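Long-range contacts in INSIG protein homolog (Mycobacterium vanbaalenii PYR-1, PDB 4XU6), which binds diacylglycerol within the membrane as a homotrimeric, six-helix bacterial relative of the Insig sterol-sensing proteins: residues L11-A16 with P50-A55; P70-A76 with L177-L181; A112-W116 with F169-V174; G135-E139 with L164-Y168. The contacts are given in a common frame with arbitrary orientation. Residues are numbered along the deposited sequence.

Contact 1: residues L11-A16 with P50-A55; sequences LFLLGA and PILVGA. With TDA (N-tridecanoic acid), chain E.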
# COMPACT_ATOMS: atom_id res chain seq x y z
N LEU A 11 11.61 21.67 -8.16
CA LEU A 11 11.86 20.62 -7.17
C LEU A 11 11.73 21.14 -5.74
O LEU A 11 11.20 20.45 -4.86
CB LEU A 11 13.23 19.98 -7.39
CG LEU A 11 13.38 19.26 -8.73
CD1 LEU A 11 14.76 18.64 -8.84
CD2 LEU A 11 12.29 18.19 -8.89
N PHE A 12 12.24 22.36 -5.51
CA PHE A 12 12.12 23.02 -4.21
C PHE A 12 10.66 23.17 -3.82
O PHE A 12 10.29 22.87 -2.68
CB PHE A 12 12.80 24.40 -4.24
CG PHE A 12 12.60 25.21 -2.98
CD1 PHE A 12 13.49 25.10 -1.92
CD2 PHE A 12 11.52 26.08 -2.86
CE1 PHE A 12 13.32 25.84 -0.74
CE2 PHE A 12 11.32 26.83 -1.69
CZ PHE A 12 12.23 26.71 -0.63
N LEU A 13 9.84 23.65 -4.75
CA LEU A 13 8.42 23.87 -4.48
C LEU A 13 7.67 22.55 -4.26
O LEU A 13 6.81 22.46 -3.40
CB LEU A 13 7.76 24.65 -5.62
CG LEU A 13 8.28 26.08 -5.81
CD1 LEU A 13 7.65 26.72 -7.05
CD2 LEU A 13 8.03 26.93 -4.57
N LEU A 14 8.00 21.55 -5.08
CA LEU A 14 7.43 20.22 -4.92
C LEU A 14 7.68 19.68 -3.52
O LEU A 14 6.76 19.22 -2.83
CB LEU A 14 8.05 19.27 -5.96
CG LEU A 14 7.27 18.02 -6.35
CD1 LEU A 14 5.93 18.44 -6.93
CD2 LEU A 14 8.06 17.20 -7.37
N GLY A 15 8.94 19.73 -3.09
CA GLY A 15 9.31 19.27 -1.77
C GLY A 15 8.64 20.07 -0.66
O GLY A 15 8.19 19.50 0.35
N ALA A 16 8.56 21.38 -0.83
CA ALA A 16 7.92 22.25 0.15
C ALA A 16 6.44 21.93 0.33
O ALA A 16 5.94 21.88 1.46
CB ALA A 16 8.09 23.73 -0.24
N PRO A 50 9.26 24.08 5.43
CA PRO A 50 9.18 23.75 4.01
C PRO A 50 10.41 24.23 3.23
O PRO A 50 10.72 23.66 2.19
CB PRO A 50 7.93 24.50 3.53
CG PRO A 50 7.73 25.62 4.54
CD PRO A 50 8.18 25.02 5.84
N ILE A 51 11.10 25.25 3.74
CA ILE A 51 12.34 25.68 3.08
C ILE A 51 13.43 24.62 3.24
O ILE A 51 14.14 24.31 2.28
CB ILE A 51 12.84 27.05 3.60
CG1 ILE A 51 11.78 28.13 3.37
CG2 ILE A 51 14.15 27.44 2.92
CD1 ILE A 51 12.16 29.49 3.98
N LEU A 52 13.57 24.07 4.45
CA LEU A 52 14.55 23.00 4.66
C LEU A 52 14.28 21.77 3.78
O LEU A 52 15.18 21.27 3.12
CB LEU A 52 14.60 22.55 6.12
CG LEU A 52 15.37 23.39 7.14
CD1 LEU A 52 15.44 22.65 8.46
CD2 LEU A 52 16.78 23.71 6.62
N VAL A 53 13.04 21.28 3.78
CA VAL A 53 12.73 20.08 3.01
C VAL A 53 12.80 20.36 1.50
O VAL A 53 13.27 19.53 0.72
CB VAL A 53 11.34 19.50 3.37
CG1 VAL A 53 11.04 18.25 2.52
CG2 VAL A 53 11.28 19.17 4.87
N GLY A 54 12.34 21.54 1.10
CA GLY A 54 12.40 21.93 -0.30
C GLY A 54 13.85 21.99 -0.77
O GLY A 54 14.18 21.55 -1.88
N ALA A 55 14.71 22.55 0.07
CA ALA A 55 16.13 22.66 -0.26
C ALA A 55 16.79 21.28 -0.33
O ALA A 55 17.64 21.02 -1.20
CB ALA A 55 16.84 23.54 0.76
O21 TDA E . 8.76 14.04 10.39
O22 TDA E . 9.48 16.15 11.03
C21 TDA E . 9.40 15.32 10.12
C22 TDA E . 9.90 15.65 8.75
C23 TDA E . 10.01 14.40 7.87
C24 TDA E . 10.36 14.77 6.43
C25 TDA E . 10.58 13.51 5.58
C26 TDA E . 10.90 13.85 4.12
C27 TDA E . 9.66 14.44 3.48
C28 TDA E . 9.88 14.78 2.02
C29 TDA E . 8.65 15.50 1.48
C30 TDA E . 8.87 15.77 0.01
C31 TDA E . 8.89 14.47 -0.77
C32 TDA E . 8.92 14.72 -2.27
C33 TDA E . 9.50 13.53 -3.02

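Contact 2: residues P70-A76 with L177-L181; sequences PRDGVTA and LLGEL. With BOG (octyl beta-D-glucopyranoside), chain D; BOG (octyl beta-D-glucopyranoside), chain B.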
# COMPACT_ATOMS: atom_id res chain seq x y z
N PRO A 70 23.31 8.69 -14.57
CA PRO A 70 21.89 9.05 -14.39
C PRO A 70 21.08 8.41 -15.49
O PRO A 70 21.52 8.42 -16.65
CB PRO A 70 21.90 10.57 -14.55
CG PRO A 70 23.29 10.99 -14.17
CD PRO A 70 24.17 9.88 -14.68
N ARG A 71 19.92 7.86 -15.14
CA ARG A 71 19.14 7.10 -16.10
C ARG A 71 18.38 8.03 -17.03
O ARG A 71 17.71 8.96 -16.58
CB ARG A 71 18.17 6.17 -15.37
CG ARG A 71 18.86 5.09 -14.56
CD ARG A 71 17.87 4.37 -13.65
NE ARG A 71 17.35 5.28 -12.63
CZ ARG A 71 16.42 4.93 -11.74
NH1 ARG A 71 15.90 3.71 -11.76
NH2 ARG A 71 16.00 5.82 -10.85
N ASP A 72 18.50 7.80 -18.34
CA ASP A 72 17.82 8.65 -19.30
C ASP A 72 16.39 8.17 -19.54
O ASP A 72 15.59 8.86 -20.18
CB ASP A 72 18.59 8.70 -20.62
N GLY A 73 16.05 6.99 -19.03
CA GLY A 73 14.76 6.40 -19.32
C GLY A 73 13.67 6.68 -18.30
O GLY A 73 12.58 6.10 -18.36
N VAL A 74 13.95 7.58 -17.35
CA VAL A 74 12.99 7.92 -16.29
C VAL A 74 11.78 8.68 -16.84
O VAL A 74 11.92 9.51 -17.74
CB VAL A 74 13.69 8.73 -15.17
CG1 VAL A 74 12.67 9.35 -14.20
CG2 VAL A 74 14.65 7.83 -14.41
N THR A 75 10.59 8.39 -16.32
CA THR A 75 9.38 8.97 -16.87
C THR A 75 8.63 9.82 -15.85
O THR A 75 8.86 9.70 -14.64
CB THR A 75 8.42 7.87 -17.33
OG1 THR A 75 8.03 7.11 -16.19
CG2 THR A 75 9.12 6.96 -18.32
N ALA A 76 7.73 10.66 -16.34
CA ALA A 76 6.93 11.50 -15.45
C ALA A 76 6.05 10.67 -14.51
O ALA A 76 5.81 11.08 -13.37
CB ALA A 76 6.08 12.47 -16.25
N LEU A 177 15.50 10.40 -8.25
CA LEU A 177 14.76 10.11 -9.47
C LEU A 177 14.25 11.40 -10.12
O LEU A 177 14.24 11.52 -11.35
CB LEU A 177 13.58 9.17 -9.17
CG LEU A 177 12.61 8.83 -10.29
CD1 LEU A 177 13.21 7.76 -11.15
CD2 LEU A 177 11.30 8.34 -9.70
N LEU A 178 13.84 12.36 -9.29
CA LEU A 178 13.39 13.65 -9.82
C LEU A 178 14.53 14.39 -10.53
O LEU A 178 14.30 15.06 -11.53
CB LEU A 178 12.81 14.53 -8.71
CG LEU A 178 11.47 14.05 -8.16
CD1 LEU A 178 11.07 14.85 -6.92
CD2 LEU A 178 10.42 14.18 -9.24
N GLY A 179 15.74 14.30 -10.00
CA GLY A 179 16.91 14.88 -10.66
C GLY A 179 17.17 14.24 -12.02
O GLY A 179 17.45 14.94 -12.99
N GLU A 180 17.08 12.91 -12.08
CA GLU A 180 17.24 12.21 -13.35
C GLU A 180 16.18 12.65 -14.34
O GLU A 180 16.46 12.86 -15.53
CB GLU A 180 17.18 10.69 -13.15
CG GLU A 180 18.30 10.12 -12.31
CD GLU A 180 18.10 8.67 -11.96
OE1 GLU A 180 17.24 8.37 -11.10
OE2 GLU A 180 18.81 7.81 -12.53
N LEU A 181 14.94 12.78 -13.86
CA LEU A 181 13.85 13.21 -14.73
C LEU A 181 14.05 14.63 -15.26
O LEU A 181 13.76 14.91 -16.42
CB LEU A 181 12.50 13.14 -14.01
CG LEU A 181 11.31 13.61 -14.86
CD1 LEU A 181 11.19 12.80 -16.13
CD2 LEU A 181 10.02 13.55 -14.07
C1 BOG D . 5.39 2.40 -15.23
O1 BOG D . 5.09 2.23 -13.85
C2 BOG D . 4.14 2.14 -16.05
O2 BOG D . 3.55 0.88 -15.70
C3 BOG D . 4.52 2.16 -17.52
O3 BOG D . 3.32 2.06 -18.30
C4 BOG D . 5.23 3.45 -17.90
O4 BOG D . 6.10 3.21 -19.00
C5 BOG D . 6.06 4.13 -16.80
O5 BOG D . 5.77 3.75 -15.45
C6 BOG D . 5.72 5.60 -16.93
O6 BOG D . 4.34 5.74 -17.29
C1' BOG D . 5.45 3.39 -13.10
C2' BOG D . 5.51 2.99 -11.64
C3' BOG D . 4.92 4.10 -10.78
C4' BOG D . 4.37 3.50 -9.49
C5' BOG D . 5.27 3.84 -8.31
C6' BOG D . 5.02 2.90 -7.15
C7' BOG D . 5.96 3.20 -6.00
C8' BOG D . 5.72 2.22 -4.86
C1 BOG B . 12.73 23.41 -18.14
O1 BOG B . 12.75 22.81 -16.84
C2 BOG B . 13.87 22.83 -18.99
O2 BOG B . 15.13 23.08 -18.35
C3 BOG B . 13.86 23.45 -20.38
O3 BOG B . 14.83 22.78 -21.21
C4 BOG B . 12.48 23.28 -21.00
O4 BOG B . 12.44 23.99 -22.24
C5 BOG B . 11.38 23.79 -20.06
O5 BOG B . 11.48 23.16 -18.78
C6 BOG B . 9.99 23.54 -20.64
O6 BOG B . 9.75 22.14 -20.80
C1' BOG B . 11.60 23.12 -16.04
C2' BOG B . 11.56 22.10 -14.90
C3' BOG B . 10.18 21.52 -14.64
C4' BOG B . 10.21 20.00 -14.72
C5' BOG B . 10.67 19.33 -13.43
C6' BOG B . 9.65 18.26 -13.03
C7' BOG B . 10.18 17.33 -11.94
C8' BOG B . 11.37 16.53 -12.45
O HOH W 1 18.55 11.44 -16.50

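Contact 3: residues A112-W116 with F169-V174; sequences AAITW and FAFGVV. With TDA (N-tridecanoic acid), chain E.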
# COMPACT_ATOMS: atom_id res chain seq x y z
N ALA A 112 9.28 1.78 2.04
CA ALA A 112 10.51 2.34 1.48
C ALA A 112 11.25 1.34 0.59
O ALA A 112 11.78 1.71 -0.46
CB ALA A 112 11.42 2.83 2.61
N ALA A 113 11.31 0.08 1.02
CA ALA A 113 11.96 -0.96 0.22
C ALA A 113 11.23 -1.16 -1.10
O ALA A 113 11.86 -1.31 -2.15
CB ALA A 113 12.04 -2.27 1.00
N ILE A 114 9.90 -1.19 -1.05
CA ILE A 114 9.13 -1.38 -2.27
C ILE A 114 9.31 -0.20 -3.23
O ILE A 114 9.49 -0.39 -4.43
CB ILE A 114 7.64 -1.63 -1.97
CG1 ILE A 114 7.46 -3.03 -1.36
CG2 ILE A 114 6.79 -1.49 -3.23
CD1 ILE A 114 6.14 -3.24 -0.63
N THR A 115 9.29 1.01 -2.67
CA THR A 115 9.53 2.22 -3.47
C THR A 115 10.87 2.13 -4.20
O THR A 115 10.95 2.38 -5.41
CB THR A 115 9.50 3.49 -2.57
OG1 THR A 115 8.23 3.55 -1.92
CG2 THR A 115 9.69 4.76 -3.40
N TRP A 116 11.92 1.75 -3.48
CA TRP A 116 13.23 1.62 -4.10
C TRP A 116 13.28 0.49 -5.14
O TRP A 116 13.86 0.65 -6.22
CB TRP A 116 14.33 1.42 -3.06
CG TRP A 116 15.67 1.30 -3.73
CD1 TRP A 116 16.40 2.30 -4.30
CD2 TRP A 116 16.39 0.08 -3.96
NE1 TRP A 116 17.55 1.78 -4.87
CE2 TRP A 116 17.57 0.42 -4.67
CE3 TRP A 116 16.16 -1.26 -3.64
CZ2 TRP A 116 18.51 -0.54 -5.05
CZ3 TRP A 116 17.10 -2.21 -4.01
CH2 TRP A 116 18.26 -1.84 -4.72
N PHE A 169 14.84 7.80 3.78
CA PHE A 169 15.46 6.99 2.73
C PHE A 169 14.62 7.01 1.45
O PHE A 169 15.13 7.26 0.36
CB PHE A 169 15.68 5.55 3.20
CG PHE A 169 16.20 4.64 2.11
CD1 PHE A 169 17.56 4.58 1.83
CD2 PHE A 169 15.32 3.88 1.34
CE1 PHE A 169 18.04 3.75 0.80
CE2 PHE A 169 15.79 3.05 0.32
CZ PHE A 169 17.15 2.99 0.05
N ALA A 170 13.32 6.75 1.58
CA ALA A 170 12.41 6.78 0.44
C ALA A 170 12.38 8.16 -0.21
O ALA A 170 12.37 8.27 -1.43
CB ALA A 170 10.99 6.34 0.86
N PHE A 171 12.36 9.20 0.61
CA PHE A 171 12.47 10.58 0.12
C PHE A 171 13.73 10.77 -0.76
O PHE A 171 13.63 11.27 -1.89
CB PHE A 171 12.44 11.54 1.32
CG PHE A 171 12.86 12.96 1.01
CD1 PHE A 171 12.32 13.66 -0.07
CD2 PHE A 171 13.79 13.60 1.82
CE1 PHE A 171 12.72 14.98 -0.35
CE2 PHE A 171 14.19 14.92 1.56
CZ PHE A 171 13.65 15.61 0.49
N GLY A 172 14.89 10.35 -0.27
CA GLY A 172 16.11 10.46 -1.05
C GLY A 172 16.08 9.71 -2.37
O GLY A 172 16.53 10.21 -3.41
N VAL A 173 15.57 8.48 -2.35
CA VAL A 173 15.42 7.71 -3.59
C VAL A 173 14.58 8.46 -4.63
O VAL A 173 14.93 8.52 -5.82
CB VAL A 173 14.77 6.34 -3.30
CG1 VAL A 173 14.41 5.63 -4.61
CG2 VAL A 173 15.70 5.48 -2.46
N VAL A 174 13.47 9.03 -4.18
CA VAL A 174 12.57 9.72 -5.10
C VAL A 174 13.14 11.08 -5.55
O VAL A 174 12.99 11.45 -6.71
CB VAL A 174 11.14 9.83 -4.52
CG1 VAL A 174 10.26 10.71 -5.39
CG2 VAL A 174 10.54 8.41 -4.39
O21 TDA E . 8.76 14.04 10.39
O22 TDA E . 9.48 16.15 11.03
C21 TDA E . 9.40 15.32 10.12
C22 TDA E . 9.90 15.65 8.75
C23 TDA E . 10.01 14.40 7.87
C24 TDA E . 10.36 14.77 6.43
C25 TDA E . 10.58 13.51 5.58
C26 TDA E . 10.90 13.85 4.12
C27 TDA E . 9.66 14.44 3.48
C28 TDA E . 9.88 14.78 2.02
C29 TDA E . 8.65 15.50 1.48
C30 TDA E . 8.87 15.77 0.01
C31 TDA E . 8.89 14.47 -0.77
C32 TDA E . 8.92 14.72 -2.27
C33 TDA E . 9.50 13.53 -3.02

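Contact 4: residues G135-E139 with L164-Y168; sequences GPAVE and LAPLY. With TDA (N-tridecanoic acid), chain E; TDA (N-tridecanoic acid), chain F.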
# COMPACT_ATOMS: atom_id res chain seq x y z
N GLY A 135 18.79 13.63 7.74
CA GLY A 135 17.45 14.00 8.17
C GLY A 135 17.18 13.77 9.65
O GLY A 135 16.86 14.71 10.38
N PRO A 136 17.31 12.52 10.10
CA PRO A 136 17.10 12.25 11.53
C PRO A 136 18.09 12.99 12.44
O PRO A 136 17.72 13.37 13.55
CB PRO A 136 17.31 10.74 11.64
CG PRO A 136 16.88 10.23 10.29
CD PRO A 136 17.39 11.27 9.32
N ALA A 137 19.33 13.18 11.99
CA ALA A 137 20.32 13.90 12.79
C ALA A 137 19.91 15.36 13.03
O ALA A 137 20.00 15.86 14.15
CB ALA A 137 21.70 13.83 12.11
N VAL A 138 19.46 16.03 11.97
CA VAL A 138 18.95 17.39 12.09
C VAL A 138 17.76 17.45 13.05
O VAL A 138 17.69 18.33 13.91
CB VAL A 138 18.55 17.97 10.71
CG1 VAL A 138 17.75 19.26 10.87
CG2 VAL A 138 19.79 18.20 9.84
N GLU A 139 16.83 16.50 12.92
CA GLU A 139 15.68 16.46 13.81
C GLU A 139 16.07 16.23 15.26
O GLU A 139 15.51 16.86 16.17
CB GLU A 139 14.67 15.40 13.35
CG GLU A 139 14.02 15.73 12.00
CD GLU A 139 12.65 15.13 11.84
OE1 GLU A 139 11.94 14.97 12.85
OE2 GLU A 139 12.28 14.80 10.70
N LEU A 164 11.57 7.64 10.87
CA LEU A 164 12.23 8.67 10.06
C LEU A 164 13.31 8.07 9.17
O LEU A 164 13.52 8.54 8.07
CB LEU A 164 12.85 9.76 10.94
CG LEU A 164 11.85 10.64 11.68
CD1 LEU A 164 12.60 11.65 12.55
CD2 LEU A 164 10.93 11.35 10.70
N ALA A 165 14.00 7.05 9.66
CA ALA A 165 15.08 6.49 8.85
C ALA A 165 14.57 5.94 7.50
O ALA A 165 15.05 6.37 6.45
CB ALA A 165 15.91 5.45 9.64
N PRO A 166 13.57 5.02 7.51
CA PRO A 166 13.11 4.61 6.18
C PRO A 166 12.28 5.69 5.46
O PRO A 166 12.24 5.68 4.23
CB PRO A 166 12.24 3.37 6.46
CG PRO A 166 11.85 3.48 7.91
CD PRO A 166 13.03 4.15 8.57
N LEU A 167 11.64 6.60 6.19
CA LEU A 167 10.89 7.67 5.51
C LEU A 167 11.83 8.58 4.73
O LEU A 167 11.60 8.85 3.55
CB LEU A 167 10.03 8.48 6.50
CG LEU A 167 9.25 9.68 5.94
CD1 LEU A 167 8.30 9.24 4.84
CD2 LEU A 167 8.49 10.41 7.08
N TYR A 168 12.91 9.04 5.37
CA TYR A 168 13.90 9.87 4.68
C TYR A 168 14.58 9.09 3.55
O TYR A 168 14.85 9.64 2.49
CB TYR A 168 14.94 10.41 5.66
CG TYR A 168 14.52 11.68 6.39
CD1 TYR A 168 14.44 12.89 5.71
CD2 TYR A 168 14.22 11.66 7.75
CE1 TYR A 168 14.06 14.07 6.37
CE2 TYR A 168 13.83 12.84 8.43
CZ TYR A 168 13.76 14.04 7.71
OH TYR A 168 13.38 15.22 8.34
O21 TDA E . 8.76 14.04 10.39
O22 TDA E . 9.48 16.15 11.03
C21 TDA E . 9.40 15.32 10.12
C22 TDA E . 9.90 15.65 8.75
C23 TDA E . 10.01 14.40 7.87
C24 TDA E . 10.36 14.77 6.43
C25 TDA E . 10.58 13.51 5.58
C26 TDA E . 10.90 13.85 4.12
C27 TDA E . 9.66 14.44 3.48
C28 TDA E . 9.88 14.78 2.02
C29 TDA E . 8.65 15.50 1.48
C30 TDA E . 8.87 15.77 0.01
C31 TDA E . 8.89 14.47 -0.77
C32 TDA E . 8.92 14.72 -2.27
C33 TDA E . 9.50 13.53 -3.02
C21 TDA F . 12.56 19.34 11.00
C22 TDA F . 13.83 19.37 10.18
C23 TDA F . 13.66 18.69 8.84
C24 TDA F . 14.99 18.63 8.10
C25 TDA F . 14.88 17.90 6.77
C26 TDA F . 16.26 17.49 6.24
C27 TDA F . 17.21 18.68 6.22
C28 TDA F . 18.62 18.24 5.88
C29 TDA F . 19.14 19.03 4.68
C30 TDA F . 19.16 20.52 4.99
C31 TDA F . 19.21 21.32 3.69
C32 TDA F . 20.28 20.77 2.75
C33 TDA F . 20.62 21.77 1.66

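Contact 1: residues L11-A16 with P50-A55
This contact is a close, glycine-mediated helix crossing in the wall of the lipid pocket. It joins transmembrane helices 5-29 and 48-64. The segment axes approach to 7.1 Å and their N-to-C directions differ by 128°. Gly15 and Gly54 allow this. Gly54 CA lies 3.3 Å from Phe12 O, and a CB there would clash with that oxygen. Phe12 CA in turn makes a CA-H...O contact to Gly54 O at 3.4 Å. No classical hydrogen bond joins the segments. The Phe12 ring lies along the second helix, with CE1 4.1 Å from Ile51 CG2. Further along, Ala16 CB packs on Pro50 CB at 3.9 Å. On the pocket side, Val53 CG1 is 3.8 Å from Gly15 O and 3.7 Å from C28 of the tridecanoic acid of chain E. Gly15 O is 3.8 Å from C30 of the same ligand. Leu11 and Leu14 reach Leu178 of helix 164-184. Pro50 touches Leu20 and Val53 touches Ala19, both further along helix 5-29.

Contact 2: residues P70-A76 with L177-L181
Residues 70-76 form an irregular loop that passes along the last turns of helix 164-184. The CA atoms come nearest at Pro70 and Glu180, 5.7 Å apart, and at Val74 and Leu181, 5.6 Å apart. Between these two points the loop bows away at Asp72 and Gly73. Thr75 then stands at the N-cap of helix 76-96. Its OG1 caps a backbone N just beyond the segment.

The main polar link is between Arg71 and Glu180. Arg71 NE donates to Glu180 OE2 at 2.9 Å, and Arg71 NH2 donates to Glu180 OE1 at 2.8 Å. The result is a two-pronged salt bridge. Arg71 N also donates to Glu180 OE2, at 2.8 Å. A water bridges the backbones, donating to Arg71 O at 2.6 Å and to Glu180 O at 2.7 Å. Arg71 NH2 has a second partner in Leu119 O, at the end of helix 101-119.

Val74 supplies the apolar part. Its CG1 packs 3.5 Å from Leu177 CD1 and 3.8 Å from Leu181 CB. Leu181 CD2 continues this surface to Ala76 CA, at 4.0 Å.

The buried Glu180 carboxylate thus has its charge matched by Arg71, while the Arg71 backbone N fixes the loop to the same group. Charge pairing and apolar packing together fasten the loop to the helix.

Contact 3: residues A112-W116 with F169-V174
Trp116 lies against Phe169 and Val173. Its CB is 4.0 Å from Phe169 CE2, and its CD1 is 3.7 Å from Val173 CG2. The five-membered ring of Trp116 and the Phe169 ring meet obliquely, with centroids 6.0 Å apart and planes at 59°. The edge of the Phe169 ring also meets Ala112, with CD2 4.2 Å from Ala112 CB. One turn before Trp116, Ala112 CB packs on Ala170 CB at 3.9 Å. Ala112 CA and Ala170 CA are only 4.9 Å apart.

The segments belong to transmembrane helices 101-119 and 164-184 of the six-helix Insig-family fold. They run nearly parallel, at 14°, with their axes 9.2 Å apart. No hydrogen bond crosses between them. Thr115 CG2 touches Val174 CG2 at 3.9 Å, while Thr115 OG1 is hydrogen-bonded to Ala111 O in its own helix. Trp116 NE1 is hydrogen-bonded to Asp121 O.

On another side helix 164-184 lines the lipid pocket. One face of the Phe171 ring lies over C28 of the tridecanoic acid of chain E. Val174 CG1 is 3.8 Å from C33 of this ligand. Helix 101-119 also faces the trimer interface, where Ala113, Ile114 and Trp116 pack on Ala84, Gly81 and the engineered Cys77 of the third subunit.

Contact 4: residues G135-E139 with L164-Y168
One hydrogen bond crosses this contact between helices 122-144 and 164-184: Tyr168 OH donates to Glu139 OE2 at 2.6 Å. The other carboxylate oxygen, Glu139 OE1, is hydrogen-bonded to Tyr150, a diacylglycerol-binding residue. A CH-pi contact forms where Gly135 CA sits 3.7 Å from the centroid of the Tyr168 ring and 9° off its normal. A CB on Gly135 would clash with that ring.

Apolar contacts fill the rest. Pro136 CD is 3.6 Å from Tyr168 CD2, and Pro136 CG is 4.1 Å from Leu164 CB. Helix 122-144 is kinked at Pro136, whose N makes no bond to the preceding turn.

Ligand contacts lie on the pocket side. The tridecanoic acid of chain E passes over the Tyr168 face opposite Gly135, and its C21 is 3.0 Å from Glu139 OE2. Tyr168 OH is 3.4 Å from C25 of the chain F ligand. Glu139 thus links Tyr168 to Tyr150 and places a polar group beside the carboxyl end of the chain E ligand, which Tyr150 OH also hydrogen-bonds.

Overall arrangement
Contacts 1, 3 and 4 all touch the tridecanoic acid of chain E. Contacts 1 and 3 lie on opposite sides of the chain's centre, about 17 Å apart between centres, yet they meet where Val53 O is 3.9 Å from Phe171 CZ. Contact 4 lies at the carboxyl end of the ligand. Its nearest atoms are about 5 Å from those of contact 1, and it touches contact 3 through Pro166 O and Ala112 CB, 3.4 Å apart. Helix 164-184 serves contacts 2, 3 and 4. Contact 2 is at its far end, about 24 Å from contact 4 between centres and away from the binding site. It meets contact 1 through Leu178 CB and Leu11 CD2, 3.7 Å apart.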